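Local coordinates for YqgE/AlgH family protein (Corynebacterium diphtheriae NCTC 13129, PDB 2GS5), which is of unknown function but belongs to the UPF0301 (AlgH) family of conserved bacterial proteins, at residues A[60-74]-A[120-134]. Sequence-based numbering, arbitrary orientation.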
ATOM      1  N   VAL A  60       4.762  -3.904 -16.795  1.00 14.69           N
ATOM      2  CA  VAL A  60       5.805  -2.928 -16.498  1.00 14.43           C
ATOM      3  C   VAL A  60       6.738  -2.747 -17.707  1.00 14.62           C
ATOM      4  O   VAL A  60       7.204  -1.634 -17.978  1.00 14.65           O
ATOM      5  CB  VAL A  60       6.634  -3.342 -15.247  1.00 14.07           C
ATOM      6  CG1 VAL A  60       7.832  -2.422 -15.039  1.00 13.40           C
ATOM      7  CG2 VAL A  60       5.748  -3.367 -14.007  1.00 13.44           C
ATOM      8  N   PHE A  61       6.992  -3.835 -18.434  1.00 15.13           N
ATOM      9  CA  PHE A  61       7.831  -3.789 -19.645  1.00 15.60           C
ATOM     10  C   PHE A  61       7.404  -2.701 -20.638  1.00 16.44           C
ATOM     11  O   PHE A  61       8.245  -2.104 -21.308  1.00 16.48           O
ATOM     12  CB  PHE A  61       7.833  -5.153 -20.344  1.00 15.68           C
ATOM     13  CG  PHE A  61       8.668  -5.189 -21.588  1.00 15.57           C
ATOM     14  CD1 PHE A  61      10.010  -5.525 -21.525  1.00 16.35           C
ATOM     15  CD2 PHE A  61       8.112  -4.877 -22.825  1.00 16.32           C
ATOM     16  CE1 PHE A  61      10.786  -5.556 -22.682  1.00 16.84           C
ATOM     17  CE2 PHE A  61       8.885  -4.903 -23.979  1.00 16.49           C
ATOM     18  CZ  PHE A  61      10.219  -5.249 -23.901  1.00 16.20           C
ATOM     19  N   ASN A  62       6.106  -2.436 -20.726  1.00 17.45           N
ATOM     20  CA  ASN A  62       5.597  -1.471 -21.706  1.00 18.36           C
ATOM     21  C   ASN A  62       5.666  -0.009 -21.268  1.00 19.03           C
ATOM     22  O   ASN A  62       5.405   0.890 -22.078  1.00 19.90           O
ATOM     23  CB  ASN A  62       4.184  -1.869 -22.112  1.00 19.11           C
ATOM     24  CG  ASN A  62       4.175  -3.122 -22.965  1.00 20.37           C
ATOM     25  OD1 ASN A  62       4.832  -3.174 -24.012  1.00 25.10           O
ATOM     26  ND2 ASN A  62       3.454  -4.142 -22.523  1.00 23.46           N
ATOM     27  N   VAL A  63       6.051   0.231 -20.016  1.00 19.16           N
ATOM     28  CA  VAL A  63       6.100   1.584 -19.460  1.00 19.33           C
ATOM     29  C   VAL A  63       7.521   1.968 -19.057  1.00 19.22           C
ATOM     30  O   VAL A  63       8.039   2.982 -19.515  1.00 19.82           O
ATOM     31  CB  VAL A  63       5.148   1.713 -18.251  1.00 19.77           C
ATOM     32  CG1 VAL A  63       5.260   3.100 -17.613  1.00 21.00           C
ATOM     33  CG2 VAL A  63       3.702   1.418 -18.682  1.00 21.56           C
ATOM     34  N   ILE A  64       8.142   1.151 -18.210  1.00 18.57           N
ATOM     35  CA  ILE A  64       9.519   1.372 -17.755  1.00 18.38           C
ATOM     36  C   ILE A  64      10.261   0.033 -17.736  1.00 17.94           C
ATOM     37  O   ILE A  64      10.490  -0.545 -16.679  1.00 17.32           O
ATOM     38  CB  ILE A  64       9.607   2.062 -16.351  1.00 18.66           C
ATOM     39  CG1 ILE A  64       8.505   1.569 -15.412  1.00 18.86           C
ATOM     40  CG2 ILE A  64       9.542   3.575 -16.487  1.00 19.95           C
ATOM     41  CD1 ILE A  64       8.599   2.153 -14.010  1.00 19.08           C
ATOM     42  N   PRO A  65      10.640  -0.473 -18.923  1.00 16.88           N
ATOM     43  CA  PRO A  65      11.238  -1.806 -19.012  1.00 16.83           C
ATOM     44  C   PRO A  65      12.521  -1.979 -18.199  1.00 16.28           C
ATOM     45  O   PRO A  65      12.822  -3.084 -17.767  1.00 15.80           O
ATOM     46  CB  PRO A  65      11.505  -1.975 -20.513  1.00 16.90           C
ATOM     47  CG  PRO A  65      11.486  -0.604 -21.068  1.00 16.83           C
ATOM     48  CD  PRO A  65      10.536   0.176 -20.243  1.00 17.37           C
ATOM     49  N   GLU A  66      13.258  -0.891 -17.995  1.00 16.29           N
ATOM     50  CA  GLU A  66      14.510  -0.924 -17.250  1.00 16.69           C
ATOM     51  C   GLU A  66      14.340  -1.433 -15.821  1.00 15.92           C
ATOM     52  O   GLU A  66      15.284  -1.958 -15.240  1.00 16.74           O
ATOM     53  CB  GLU A  66      15.176   0.466 -17.220  1.00 17.23           C
ATOM     54  CG  GLU A  66      14.378   1.574 -16.518  1.00 19.81           C
ATOM     55  CD  GLU A  66      13.470   2.375 -17.446  1.00 22.24           C
ATOM     56  OE1 GLU A  66      12.974   1.825 -18.460  1.00 22.13           O
ATOM     57  OE2 GLU A  66      13.243   3.571 -17.140  1.00 26.14           O
ATOM     58  N   TRP A  67      13.142  -1.257 -15.265  1.00 15.53           N
ATOM     59  CA  TRP A  67      12.866  -1.652 -13.880  1.00 15.17           C
ATOM     60  C   TRP A  67      12.413  -3.098 -13.725  1.00 14.64           C
ATOM     61  O   TRP A  67      12.370  -3.611 -12.612  1.00 14.10           O
ATOM     62  CB  TRP A  67      11.843  -0.693 -13.251  1.00 15.50           C
ATOM     63  CG  TRP A  67      12.526   0.551 -12.786  1.00 15.21           C
ATOM     64  CD1 TRP A  67      12.534   1.768 -13.391  1.00 16.34           C
ATOM     65  CD2 TRP A  67      13.364   0.667 -11.634  1.00 15.07           C
ATOM     66  NE1 TRP A  67      13.318   2.650 -12.673  1.00 15.69           N
ATOM     67  CE2 TRP A  67      13.839   1.995 -11.589  1.00 15.87           C
ATOM     68  CE3 TRP A  67      13.740  -0.221 -10.619  1.00 15.47           C
ATOM     69  CZ2 TRP A  67      14.678   2.450 -10.573  1.00 15.27           C
ATOM     70  CZ3 TRP A  67      14.569   0.232  -9.612  1.00 16.14           C
ATOM     71  CH2 TRP A  67      15.032   1.557  -9.596  1.00 15.79           C
ATOM     72  N   VAL A  68      12.092  -3.761 -14.828  1.00 13.97           N
ATOM     73  CA  VAL A  68      11.515  -5.110 -14.758  1.00 14.49           C
ATOM     74  C   VAL A  68      12.312  -6.108 -13.898  1.00 14.75           C
ATOM     75  O   VAL A  68      11.714  -6.833 -13.113  1.00 14.56           O
ATOM     76  CB  VAL A  68      11.234  -5.685 -16.167  1.00 14.11           C
ATOM     77  CG1 VAL A  68      10.815  -7.147 -16.082  1.00 14.25           C
ATOM     78  CG2 VAL A  68      10.140  -4.870 -16.833  1.00 13.59           C
ATOM     79  N   PRO A  69      13.653  -6.150 -14.028  1.00 15.06           N
ATOM     80  CA  PRO A  69      14.441  -7.061 -13.176  1.00 15.35           C
ATOM     81  C   PRO A  69      14.269  -6.913 -11.656  1.00 15.40           C
ATOM     82  O   PRO A  69      14.524  -7.858 -10.924  1.00 16.06           O
ATOM     83  CB  PRO A  69      15.886  -6.747 -13.577  1.00 15.85           C
ATOM     84  CG  PRO A  69      15.787  -6.215 -14.951  1.00 15.44           C
ATOM     85  CD  PRO A  69      14.510  -5.440 -14.997  1.00 15.64           C
ATOM     86  N   CYS A  70      13.829  -5.746 -11.195  1.00 14.90           N
ATOM     87  CA  CYS A  70      13.624  -5.489  -9.767  1.00 15.19           C
ATOM     88  C   CYS A  70      12.203  -5.790  -9.311  1.00 14.59           C
ATOM     89  O   CYS A  70      11.937  -5.802  -8.104  1.00 14.58           O
ATOM     90  CB  CYS A  70      13.889  -4.022  -9.442  1.00 15.41           C
ATOM     91  SG  CYS A  70      15.596  -3.508  -9.531  1.00 17.25           S
ATOM     92  N   VAL A  71      11.290  -6.009 -10.254  1.00 14.23           N
ATOM     93  CA  VAL A  71       9.864  -6.071  -9.920  1.00 14.06           C
ATOM     94  C   VAL A  71       9.424  -7.494  -9.612  1.00 13.61           C
ATOM     95  O   VAL A  71       9.671  -8.423 -10.387  1.00 13.31           O
ATOM     96  CB  VAL A  71       8.989  -5.487 -11.046  1.00 14.07           C
ATOM     97  CG1 VAL A  71       7.507  -5.641 -10.726  1.00 14.38           C
ATOM     98  CG2 VAL A  71       9.324  -4.016 -11.272  1.00 14.92           C
ATOM     99  N   THR A  72       8.760  -7.649  -8.470  1.00 12.90           N
ATOM    100  CA  THR A  72       8.201  -8.923  -8.056  1.00 13.55           C
ATOM    101  C   THR A  72       7.059  -9.335  -8.980  1.00 13.22           C
ATOM    102  O   THR A  72       6.262  -8.500  -9.408  1.00 13.27           O
ATOM    103  CB  THR A  72       7.667  -8.795  -6.625  1.00 13.10           C
ATOM    104  OG1 THR A  72       8.721  -8.329  -5.769  1.00 14.29           O
ATOM    105  CG2 THR A  72       7.094 -10.111  -6.119  1.00 13.78           C
ATOM    106  N   LYS A  73       6.973 -10.618  -9.309  1.00 13.72           N
ATOM    107  CA  LYS A  73       5.854 -11.104 -10.107  1.00 14.65           C
ATOM    108  C   LYS A  73       4.535 -10.946  -9.350  1.00 14.35           C
ATOM    109  O   LYS A  73       4.503 -11.096  -8.127  1.00 15.07           O
ATOM    110  CB  LYS A  73       6.058 -12.575 -10.499  1.00 14.70           C
ATOM    111  CG  LYS A  73       7.149 -12.780 -11.544  1.00 17.53           C
ATOM    112  CD  LYS A  73       7.283 -14.238 -11.993  1.00 18.31           C
ATOM    113  CE  LYS A  73       8.085 -15.091 -11.026  1.00 21.43           C
ATOM    114  NZ  LYS A  73       8.555 -16.346 -11.692  1.00 22.88           N
ATOM    115  N   PRO A  74       3.442 -10.631 -10.064  1.00 14.43           N
ATOM    116  CA  PRO A  74       3.384 -10.361 -11.495  1.00 14.12           C
ATOM    117  C   PRO A  74       3.889  -8.959 -11.846  1.00 13.48           C
ATOM    118  O   PRO A  74       3.569  -7.974 -11.158  1.00 13.11           O
ATOM    119  CB  PRO A  74       1.899 -10.504 -11.824  1.00 14.70           C
ATOM    120  CG  PRO A  74       1.201 -10.234 -10.574  1.00 15.51           C
ATOM    121  CD  PRO A  74       2.113 -10.542  -9.433  1.00 14.69           C
ATOM    122  N   ALA A 120      16.606   6.283 -10.003  1.00 16.47           N
ATOM    123  CA  ALA A 120      17.802   5.525  -9.660  1.00 16.55           C
ATOM    124  C   ALA A 120      18.176   4.565 -10.787  1.00 17.12           C
ATOM    125  O   ALA A 120      17.361   4.250 -11.663  1.00 17.34           O
ATOM    126  CB  ALA A 120      17.596   4.751  -8.348  1.00 17.27           C
ATOM    127  N   ASP A 121      19.418   4.104 -10.753  1.00 17.16           N
ATOM    128  CA  ASP A 121      19.872   3.032 -11.619  1.00 17.41           C
ATOM    129  C   ASP A 121      19.297   1.730 -11.075  1.00 17.35           C
ATOM    130  O   ASP A 121      19.588   1.367  -9.932  1.00 16.81           O
ATOM    131  CB  ASP A 121      21.405   2.995 -11.601  1.00 17.77           C
ATOM    132  CG  ASP A 121      21.993   1.978 -12.563  1.00 18.79           C
ATOM    133  OD1 ASP A 121      21.283   1.083 -13.065  1.00 19.64           O
ATOM    134  OD2 ASP A 121      23.211   2.082 -12.815  1.00 21.35           O
ATOM    135  N   PRO A 122      18.472   1.021 -11.872  1.00 17.51           N
ATOM    136  CA  PRO A 122      17.928  -0.253 -11.390  1.00 17.82           C
ATOM    137  C   PRO A 122      18.986  -1.249 -10.911  1.00 18.09           C
ATOM    138  O   PRO A 122      18.695  -2.068 -10.040  1.00 17.71           O
ATOM    139  CB  PRO A 122      17.195  -0.820 -12.612  1.00 18.00           C
ATOM    140  CG  PRO A 122      16.900   0.352 -13.468  1.00 18.23           C
ATOM    141  CD  PRO A 122      17.987   1.350 -13.225  1.00 17.63           C
ATOM    142  N   GLU A 123      20.188  -1.185 -11.484  1.00 18.19           N
ATOM    143  CA  GLU A 123      21.292  -2.046 -11.046  1.00 19.17           C
ATOM    144  C   GLU A 123      21.821  -1.674  -9.657  1.00 19.00           C
ATOM    145  O   GLU A 123      22.336  -2.545  -8.950  1.00 19.23           O
ATOM    146  CB  GLU A 123      22.412  -2.050 -12.090  1.00 19.55           C
ATOM    147  CG  GLU A 123      21.977  -2.704 -13.403  1.00 21.39           C
ATOM    148  CD  GLU A 123      23.127  -2.917 -14.379  1.00 22.24           C
ATOM    149  OE1 GLU A 123      23.881  -3.907 -14.226  1.00 27.40           O
ATOM    150  OE2 GLU A 123      23.275  -2.096 -15.311  1.00 26.67           O
ATOM    151  N   GLU A 124      21.699  -0.405  -9.267  1.00 18.70           N
ATOM    152  CA  GLU A 124      21.998   0.036  -7.890  1.00 18.86           C
ATOM    153  C   GLU A 124      20.997  -0.572  -6.925  1.00 17.30           C
ATOM    154  O   GLU A 124      21.356  -1.088  -5.861  1.00 17.49           O
ATOM    155  CB  GLU A 124      21.905   1.574  -7.752  1.00 18.93           C
ATOM    156  CG  GLU A 124      22.319   2.113  -6.354  1.00 20.23           C
ATOM    157  CD  GLU A 124      21.539   3.345  -5.853  1.00 21.99           C
ATOM    158  OE1 GLU A 124      21.665   3.647  -4.644  1.00 27.11           O
ATOM    159  OE2 GLU A 124      20.811   4.021  -6.619  1.00 26.24           O
ATOM    160  N   ILE A 125      19.728  -0.481  -7.297  1.00 15.70           N
ATOM    161  CA  ILE A 125      18.636  -0.795  -6.397  1.00 14.64           C
ATOM    162  C   ILE A 125      18.422  -2.303  -6.251  1.00 14.37           C
ATOM    163  O   ILE A 125      18.082  -2.768  -5.167  1.00 13.49           O
ATOM    164  CB  ILE A 125      17.345  -0.085  -6.864  1.00 14.90           C
ATOM    165  CG1 ILE A 125      17.514   1.438  -6.746  1.00 15.22           C
ATOM    166  CG2 ILE A 125      16.137  -0.550  -6.051  1.00 14.25           C
ATOM    167  CD1 ILE A 125      17.910   1.936  -5.344  1.00 15.50           C
ATOM    168  N   LYS A 126      18.656  -3.060  -7.326  1.00 14.15           N
ATOM    169  CA  LYS A 126      18.394  -4.510  -7.339  1.00 13.88           C
ATOM    170  C   LYS A 126      18.908  -5.258  -6.091  1.00 12.98           C
ATOM    171  O   LYS A 126      18.125  -5.938  -5.439  1.00 12.81           O
ATOM    172  CB  LYS A 126      18.907  -5.155  -8.639  1.00 14.81           C
ATOM    173  CG  LYS A 126      18.764  -6.686  -8.714  1.00 16.17           C
ATOM    174  CD  LYS A 126      17.409  -7.131  -9.199  1.00 20.32           C
ATOM    175  CE  LYS A 126      17.344  -8.640  -9.404  1.00 20.84           C
ATOM    176  NZ  LYS A 126      17.566  -9.450  -8.158  1.00 24.53           N
ATOM    177  N   PRO A 127      20.210  -5.124  -5.748  1.00 12.13           N
ATOM    178  CA  PRO A 127      20.720  -5.824  -4.552  1.00 12.21           C
ATOM    179  C   PRO A 127      20.160  -5.333  -3.219  1.00 11.56           C
ATOM    180  O   PRO A 127      20.284  -6.022  -2.202  1.00 10.89           O
ATOM    181  CB  PRO A 127      22.232  -5.560  -4.603  1.00 12.33           C
ATOM    182  CG  PRO A 127      22.413  -4.391  -5.452  1.00 12.99           C
ATOM    183  CD  PRO A 127      21.287  -4.399  -6.448  1.00 12.38           C
ATOM    184  N   LEU A 128      19.546  -4.150  -3.229  1.00 11.30           N
ATOM    185  CA  LEU A 128      19.096  -3.491  -2.003  1.00 11.85           C
ATOM    186  C   LEU A 128      17.640  -3.765  -1.661  1.00 11.47           C
ATOM    187  O   LEU A 128      17.183  -3.358  -0.588  1.00 10.91           O
ATOM    188  CB  LEU A 128      19.296  -1.981  -2.104  1.00 12.22           C
ATOM    189  CG  LEU A 128      20.691  -1.515  -2.511  1.00 12.31           C
ATOM    190  CD1 LEU A 128      20.780   0.022  -2.542  1.00 13.06           C
ATOM    191  CD2 LEU A 128      21.781  -2.082  -1.597  1.00 12.57           C
ATOM    192  N   VAL A 129      16.917  -4.438  -2.558  1.00 11.22           N
ATOM    193  CA  VAL A 129      15.525  -4.819  -2.293  1.00 11.71           C
ATOM    194  C   VAL A 129      15.301  -6.312  -2.503  1.00 12.04           C
ATOM    195  O   VAL A 129      15.936  -6.924  -3.359  1.00 11.53           O
ATOM    196  CB  VAL A 129      14.526  -4.016  -3.167  1.00 11.82           C
ATOM    197  CG1 VAL A 129      14.578  -2.503  -2.806  1.00 11.82           C
ATOM    198  CG2 VAL A 129      14.793  -4.262  -4.646  1.00 13.36           C
ATOM    199  N   SER A 130      14.407  -6.893  -1.706  1.00 12.07           N
ATOM    200  CA  SER A 130      14.007  -8.291  -1.882  1.00 12.93           C
ATOM    201  C   SER A 130      12.757  -8.391  -2.729  1.00 13.24           C
ATOM    202  O   SER A 130      12.415  -9.465  -3.223  1.00 14.25           O
ATOM    203  CB  SER A 130      13.770  -8.980  -0.539  1.00 13.26           C
ATOM    204  OG  SER A 130      12.789  -8.301   0.230  1.00 14.73           O
ATOM    205  N   GLY A 131      12.064  -7.266  -2.880  1.00 13.44           N
ATOM    206  CA  GLY A 131      10.858  -7.207  -3.693  1.00 13.32           C
ATOM    207  C   GLY A 131      10.496  -5.775  -3.998  1.00 13.11           C
ATOM    208  O   GLY A 131      10.976  -4.860  -3.342  1.00 12.63           O
HETATM  209  N   MSE A 132       9.669  -5.584  -5.021  1.00 14.29           N
HETATM  210  CA  MSE A 132       9.229  -4.251  -5.415  1.00 15.80           C
HETATM  211  C   MSE A 132       7.976  -4.350  -6.282  1.00 14.10           C
HETATM  212  O   MSE A 132       7.809  -5.299  -7.038  1.00 13.72           O
HETATM  213  CB  MSE A 132      10.344  -3.540  -6.181  1.00 16.43           C
HETATM  214  CG  MSE A 132      10.088  -2.086  -6.463  1.00 16.82           C
HETATM  215 SE   MSE A 132      11.575  -1.385  -7.493  1.00 27.12          SE
HETATM  216  CE  MSE A 132      10.835  -1.801  -9.254  1.00 25.16           C
ATOM    217  N   ARG A 133       7.111  -3.347  -6.177  1.00 13.12           N
ATOM    218  CA  ARG A 133       5.891  -3.286  -6.971  1.00 12.79           C
ATOM    219  C   ARG A 133       5.687  -1.854  -7.431  1.00 12.40           C
ATOM    220  O   ARG A 133       6.028  -0.914  -6.708  1.00 12.10           O
ATOM    221  CB  ARG A 133       4.702  -3.754  -6.127  1.00 12.68           C
ATOM    222  CG  ARG A 133       3.377  -3.850  -6.881  1.00 12.82           C
ATOM    223  CD  ARG A 133       2.507  -4.968  -6.338  1.00 13.06           C
ATOM    224  NE  ARG A 133       3.044  -6.271  -6.722  1.00 13.41           N
ATOM    225  CZ  ARG A 133       2.637  -7.435  -6.226  1.00 13.63           C
ATOM    226  NH1 ARG A 133       1.693  -7.475  -5.300  1.00 14.58           N
ATOM    227  NH2 ARG A 133       3.206  -8.562  -6.655  1.00 14.00           N
ATOM    228  N   LEU A 134       5.149  -1.705  -8.636  1.00 11.67           N
ATOM    229  CA  LEU A 134       4.938  -0.389  -9.248  1.00 12.11           C
ATOM    230  C   LEU A 134       3.456  -0.063  -9.305  1.00 11.40           C
ATOM    231  O   LEU A 134       2.638  -0.905  -9.666  1.00 11.69           O
ATOM    232  CB  LEU A 134       5.534  -0.352 -10.654  1.00 12.34           C
ATOM    233  CG  LEU A 134       7.057  -0.467 -10.688  1.00 13.73           C
ATOM    234  CD1 LEU A 134       7.563  -0.639 -12.102  1.00 15.58           C
ATOM    235  CD2 LEU A 134       7.706   0.757 -10.063  1.00 16.11           C
TER
HETATM  236  O   HOH W   1       4.658  -6.501  -9.098  1.00 14.05           O
HETATM  237  O   HOH W   2      10.310 -10.344  -4.812  1.00 19.99           O
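Thr72 grips Met132 from both its backbone and its side chain: Thr72 N donates to Met132 O at 2.9 Å, while Met132 N donates to Thr72 OG1 at 3.0 Å. With chi1 at -56°, OG1 is turned back beside Thr72's own N and both atoms face Met132, so a side-chain oxygen, not a backbone carbonyl, receives this N-H. A water links the same OG1 to Ser130 O. Next along, a second water donates to Thr72 O and Pro74 O and accepts from Arg133 NE, tying the cis-proline turn to the arginine, whose NH2 is hydrogen-bonded to Ala167 O. The side chain of Met132, a selenomethionine, runs extended until its bend at chi3 (90°), which brings CE against Val71 CG2 (3.4 Å, a tight fit) and Trp67 CE3. Its selenium lies oblique to the indole, 4.8 Å from the centroid of the six-membered ring, a Met-aromatic contact. Pro122 CG sits over one face of that ring in a CH-pi contact, Ile125 CG1 meets its edge, and Trp67 NE1 is hydrogen-bonded to Leu118 O. Cys70 SG lies 3.5 Å from Pro122 O and packs on Lys126. Leu134 CD1 presses on Val60 CG1 and meets Ile64 CD1 tip to tip. Thus the 3-10 segment 65-70 and helix 122-125 share an apolar layer around Trp67, while Thr72 fastens the loop to strand 129-141 just before its parallel partner, strand 76-79, in the mixed sheet of this AlgH-like fold.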